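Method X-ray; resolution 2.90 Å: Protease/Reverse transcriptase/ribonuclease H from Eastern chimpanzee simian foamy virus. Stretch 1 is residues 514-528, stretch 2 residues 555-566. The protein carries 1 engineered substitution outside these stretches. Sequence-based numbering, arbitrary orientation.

Stretch 1 (514-528) MGQEILVYSPIVSMT
Stretch 2 555-566: PRIQFHYDKTLP

Beyond the end of a parallel strand pair, stretch 1 turns and brings Val525 over the ring of Tyr561. Val525 CG2 (chi1 t) lies 3.8 Å from the centroid of the Tyr561 ring, 11° off its normal, a CH-pi contact. Tyr561 takes chi1 t and chi2 55°; its CE1 is 3.2 Å from Pro523 O, which sits at the ring edge.

Strands 518-522 and 557-561 run parallel, their axes 25° apart. Ile518 pairs with Ile557, Leu519 with Gln558, Val520 with Phe559 and Tyr521 with His560, at CA-CA distances of 4.8-4.9 Å. Ser522 CA and Tyr561 CA follow at 5.2 Å, their side chains diverging. Phi/psi stay near -115/130 through Ile518, Leu519 and Val520.

Six backbone hydrogen bonds form the ladder: Ile518 N to Arg556 O (2.9 Å), Gln558 N to Ile518 O (3.0 Å), Val520 N to Gln558 O (2.8 Å), His560 N to Val520 O (2.7 Å), Ser522 N to His560 O (3.0 Å) and Asp562 N to Ser522 O (2.9 Å).

Ile518, Val520, Ile557 and Phe559 share one apolar face. Beta-branched Ile518, Val520 and Ile557 suit a strand. Val520 (t) puts CB 3.6 Å from Phe559 CD2; Phe559 has chi1 m and chi2 89°. Met527 (mmm) points toward stretch 2, its CG 3.9 Å from Phe559 CB. Its SD lies obliquely, 5.1 Å from the Phe559 ring centroid; an unbranched thioether adapts to such a surface.

Leu519, Tyr521, Gln558 and His560 occupy the other face. The Tyr521 and His560 rings, both chi1 m, meet obliquely, centroids 5.7 Å apart and planes at 37°. Leu519 CD1 is 3.5 Å from Gln558 NE2. Polar Gln558 and His560 keep some solvent exposure.

Leu565 (m, t) points back toward stretch 1, its CD1 3.5 Å from Pro523 CD, an apolar contact. Asp562 OD1 accepts a hydrogen bond from Thr564 N at 3.2 Å. Ile518, Leu519, Val520, Ser522 and Leu565 are buried. Together the stretches bury 1064 Å².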

# COMPACT_ATOMS: atom_id res chain seq x y z
N MET A 514 -16.51 -23.65 0.94
CA MET A 514 -17.70 -24.27 1.52
C MET A 514 -17.33 -25.48 2.38
O MET A 514 -17.95 -26.54 2.29
CB MET A 514 -18.71 -24.64 0.44
CG MET A 514 -19.07 -23.50 -0.49
SD MET A 514 -20.08 -24.05 -1.87
CE MET A 514 -20.33 -22.51 -2.74
N GLY A 515 -16.31 -25.31 3.21
CA GLY A 515 -15.88 -26.36 4.11
C GLY A 515 -15.05 -27.45 3.47
O GLY A 515 -14.91 -28.53 4.05
N GLN A 516 -14.49 -27.20 2.29
CA GLN A 516 -13.67 -28.17 1.58
C GLN A 516 -12.21 -27.73 1.59
O GLN A 516 -11.90 -26.54 1.52
CB GLN A 516 -14.15 -28.35 0.14
CG GLN A 516 -15.41 -29.18 0.02
CD GLN A 516 -15.18 -30.63 0.39
OE1 GLN A 516 -14.08 -31.15 0.22
NE2 GLN A 516 -16.22 -31.28 0.91
N GLU A 517 -11.33 -28.73 1.77
CA GLU A 517 -9.91 -28.45 1.70
C GLU A 517 -9.53 -27.92 0.32
O GLU A 517 -10.16 -28.26 -0.69
CB GLU A 517 -9.09 -29.71 2.01
CG GLU A 517 -9.39 -30.34 3.36
CD GLU A 517 -8.60 -31.61 3.60
OE1 GLU A 517 -7.77 -31.97 2.74
OE2 GLU A 517 -8.81 -32.25 4.65
N ILE A 518 -8.50 -27.08 0.29
CA ILE A 518 -8.07 -26.40 -0.93
C ILE A 518 -6.65 -26.85 -1.24
O ILE A 518 -5.76 -26.78 -0.38
CB ILE A 518 -8.14 -24.87 -0.78
CG1 ILE A 518 -9.56 -24.43 -0.48
CG2 ILE A 518 -7.60 -24.19 -2.02
CD1 ILE A 518 -9.71 -22.94 -0.30
N LEU A 519 -6.43 -27.30 -2.47
CA LEU A 519 -5.11 -27.67 -2.95
C LEU A 519 -4.71 -26.69 -4.05
O LEU A 519 -5.47 -26.44 -4.98
CB LEU A 519 -5.09 -29.10 -3.49
CG LEU A 519 -4.98 -30.24 -2.48
CD1 LEU A 519 -6.26 -30.40 -1.66
CD2 LEU A 519 -4.64 -31.53 -3.20
N VAL A 520 -3.51 -26.12 -3.92
CA VAL A 520 -3.02 -25.10 -4.83
C VAL A 520 -1.82 -25.66 -5.57
O VAL A 520 -0.88 -26.17 -4.95
CB VAL A 520 -2.66 -23.80 -4.09
CG1 VAL A 520 -2.18 -22.75 -5.08
CG2 VAL A 520 -3.86 -23.29 -3.32
N TYR A 521 -1.85 -25.57 -6.90
CA TYR A 521 -0.73 -25.95 -7.74
C TYR A 521 -0.03 -24.70 -8.23
O TYR A 521 -0.67 -23.70 -8.57
CB TYR A 521 -1.20 -26.81 -8.91
CG TYR A 521 -1.74 -28.16 -8.48
CD1 TYR A 521 -3.05 -28.28 -8.04
CD2 TYR A 521 -0.95 -29.29 -8.52
CE1 TYR A 521 -3.56 -29.50 -7.65
CE2 TYR A 521 -1.45 -30.52 -8.12
CZ TYR A 521 -2.75 -30.62 -7.69
OH TYR A 521 -3.25 -31.84 -7.30
N SER A 522 1.30 -24.76 -8.27
CA SER A 522 2.11 -23.58 -8.52
C SER A 522 3.43 -24.00 -9.15
O SER A 522 3.89 -25.13 -8.92
CB SER A 522 2.36 -22.80 -7.22
OG SER A 522 2.50 -23.69 -6.13
N PRO A 523 4.06 -23.13 -9.95
CA PRO A 523 5.37 -23.46 -10.52
C PRO A 523 6.49 -23.56 -9.50
O PRO A 523 7.64 -23.78 -9.89
CB PRO A 523 5.64 -22.30 -11.50
CG PRO A 523 4.33 -21.60 -11.66
CD PRO A 523 3.57 -21.82 -10.40
N ILE A 524 6.20 -23.42 -8.21
CA ILE A 524 7.23 -23.46 -7.18
C ILE A 524 7.38 -24.90 -6.71
O ILE A 524 6.39 -25.61 -6.49
CB ILE A 524 6.87 -22.53 -6.02
CG1 ILE A 524 5.50 -22.90 -5.45
CG2 ILE A 524 6.91 -21.07 -6.49
CD1 ILE A 524 4.89 -21.85 -4.58
N VAL A 525 8.63 -25.35 -6.56
CA VAL A 525 8.88 -26.76 -6.29
C VAL A 525 8.71 -27.07 -4.81
O VAL A 525 8.06 -28.05 -4.44
CB VAL A 525 10.28 -27.16 -6.79
CG1 VAL A 525 10.46 -28.67 -6.66
CG2 VAL A 525 10.48 -26.71 -8.22
N SER A 526 9.30 -26.25 -3.94
CA SER A 526 9.32 -26.50 -2.51
C SER A 526 8.89 -25.25 -1.77
O SER A 526 9.46 -24.17 -1.98
CB SER A 526 10.72 -26.93 -2.05
OG SER A 526 10.79 -27.04 -0.64
N MET A 527 7.87 -25.38 -0.92
CA MET A 527 7.45 -24.26 -0.09
C MET A 527 8.49 -23.95 0.98
O MET A 527 8.72 -22.78 1.31
CB MET A 527 6.10 -24.55 0.56
CG MET A 527 4.91 -24.32 -0.35
SD MET A 527 4.94 -22.71 -1.15
CE MET A 527 5.00 -21.61 0.27
N THR A 528 9.11 -24.98 1.54
CA THR A 528 10.12 -24.77 2.57
C THR A 528 11.32 -24.00 2.02
O THR A 528 11.89 -23.15 2.71
CB THR A 528 10.57 -26.11 3.15
OG1 THR A 528 9.42 -26.92 3.43
CG2 THR A 528 11.37 -25.91 4.43
N PRO A 555 -3.97 -26.45 7.90
CA PRO A 555 -4.03 -27.81 7.33
C PRO A 555 -5.04 -27.94 6.21
O PRO A 555 -4.93 -28.88 5.41
CB PRO A 555 -4.41 -28.69 8.53
CG PRO A 555 -4.16 -27.84 9.74
CD PRO A 555 -4.39 -26.43 9.31
N ARG A 556 -6.02 -27.04 6.13
CA ARG A 556 -7.02 -27.10 5.07
C ARG A 556 -6.41 -26.83 3.70
O ARG A 556 -6.91 -27.34 2.69
CB ARG A 556 -8.14 -26.11 5.35
CG ARG A 556 -8.97 -26.41 6.58
CD ARG A 556 -9.90 -27.58 6.34
NE ARG A 556 -10.87 -27.73 7.42
CZ ARG A 556 -11.97 -28.48 7.33
NH1 ARG A 556 -12.25 -29.14 6.22
NH2 ARG A 556 -12.80 -28.55 8.37
N ILE A 557 -5.34 -26.04 3.65
CA ILE A 557 -4.71 -25.64 2.40
C ILE A 557 -3.38 -26.38 2.27
O ILE A 557 -2.62 -26.50 3.24
CB ILE A 557 -4.49 -24.11 2.35
CG1 ILE A 557 -5.82 -23.39 2.60
CG2 ILE A 557 -3.90 -23.70 1.01
CD1 ILE A 557 -5.70 -21.88 2.63
N GLN A 558 -3.17 -26.93 1.07
CA GLN A 558 -1.93 -27.68 0.73
C GLN A 558 -1.41 -27.14 -0.60
O GLN A 558 -2.24 -26.84 -1.48
CB GLN A 558 -2.21 -29.18 0.61
CG GLN A 558 -3.56 -29.60 1.17
CD GLN A 558 -3.84 -31.05 0.86
OE1 GLN A 558 -3.09 -31.71 0.14
NE2 GLN A 558 -4.94 -31.56 1.40
N PHE A 559 -0.09 -27.03 -0.74
CA PHE A 559 0.51 -26.49 -1.95
C PHE A 559 1.34 -27.56 -2.65
O PHE A 559 2.20 -28.19 -2.03
CB PHE A 559 1.39 -25.28 -1.62
CG PHE A 559 0.63 -24.13 -1.02
CD1 PHE A 559 0.45 -24.04 0.35
CD2 PHE A 559 0.08 -23.15 -1.83
CE1 PHE A 559 -0.25 -22.99 0.90
CE2 PHE A 559 -0.62 -22.09 -1.29
CZ PHE A 559 -0.79 -22.01 0.08
N HIS A 560 1.08 -27.74 -3.94
CA HIS A 560 1.76 -28.73 -4.76
C HIS A 560 2.47 -28.06 -5.92
O HIS A 560 1.97 -27.10 -6.51
CB HIS A 560 0.77 -29.77 -5.31
CG HIS A 560 0.55 -30.93 -4.39
ND1 HIS A 560 -0.26 -30.85 -3.27
CD2 HIS A 560 1.02 -32.20 -4.42
CE1 HIS A 560 -0.27 -32.02 -2.66
NE2 HIS A 560 0.50 -32.85 -3.33
N TYR A 561 3.65 -28.59 -6.26
CA TYR A 561 4.38 -28.14 -7.43
C TYR A 561 3.74 -28.71 -8.68
O TYR A 561 3.38 -29.89 -8.73
CB TYR A 561 5.84 -28.56 -7.35
CG TYR A 561 6.63 -28.35 -8.62
CD1 TYR A 561 6.69 -27.11 -9.23
CD2 TYR A 561 7.32 -29.40 -9.21
CE1 TYR A 561 7.41 -26.92 -10.40
CE2 TYR A 561 8.05 -29.22 -10.37
CZ TYR A 561 8.09 -27.97 -10.96
OH TYR A 561 8.81 -27.79 -12.11
N ASP A 562 3.60 -27.88 -9.71
CA ASP A 562 2.98 -28.27 -10.96
C ASP A 562 3.96 -28.03 -12.10
O ASP A 562 4.45 -26.91 -12.28
CB ASP A 562 1.68 -27.49 -11.19
CG ASP A 562 0.75 -28.20 -12.15
OD1 ASP A 562 1.25 -28.96 -13.01
OD2 ASP A 562 -0.48 -28.01 -12.04
N LYS A 563 4.26 -29.09 -12.86
CA LYS A 563 5.22 -29.00 -13.95
C LYS A 563 4.60 -28.48 -15.23
O LYS A 563 5.27 -27.79 -16.01
CB LYS A 563 5.85 -30.37 -14.21
CG LYS A 563 6.52 -30.99 -13.00
CD LYS A 563 7.10 -32.36 -13.33
CE LYS A 563 7.79 -32.97 -12.12
NZ LYS A 563 8.39 -34.31 -12.42
N THR A 564 3.32 -28.79 -15.48
CA THR A 564 2.68 -28.37 -16.72
C THR A 564 2.47 -26.86 -16.80
O THR A 564 2.12 -26.36 -17.87
CB THR A 564 1.33 -29.07 -16.90
OG1 THR A 564 0.89 -28.90 -18.25
CG2 THR A 564 0.29 -28.47 -15.96
N LEU A 565 2.66 -26.14 -15.70
CA LEU A 565 2.52 -24.69 -15.73
C LEU A 565 3.65 -24.09 -16.56
O LEU A 565 4.82 -24.38 -16.30
CB LEU A 565 2.53 -24.13 -14.32
CG LEU A 565 1.38 -24.63 -13.44
CD1 LEU A 565 1.37 -23.91 -12.11
CD2 LEU A 565 0.05 -24.45 -14.15
N PRO A 566 3.34 -23.27 -17.56
CA PRO A 566 4.39 -22.74 -18.43
C PRO A 566 5.08 -21.52 -17.84
O PRO A 566 4.67 -21.02 -16.79
CB PRO A 566 3.63 -22.39 -19.71
CG PRO A 566 2.29 -21.96 -19.19
CD PRO A 566 2.00 -22.83 -17.99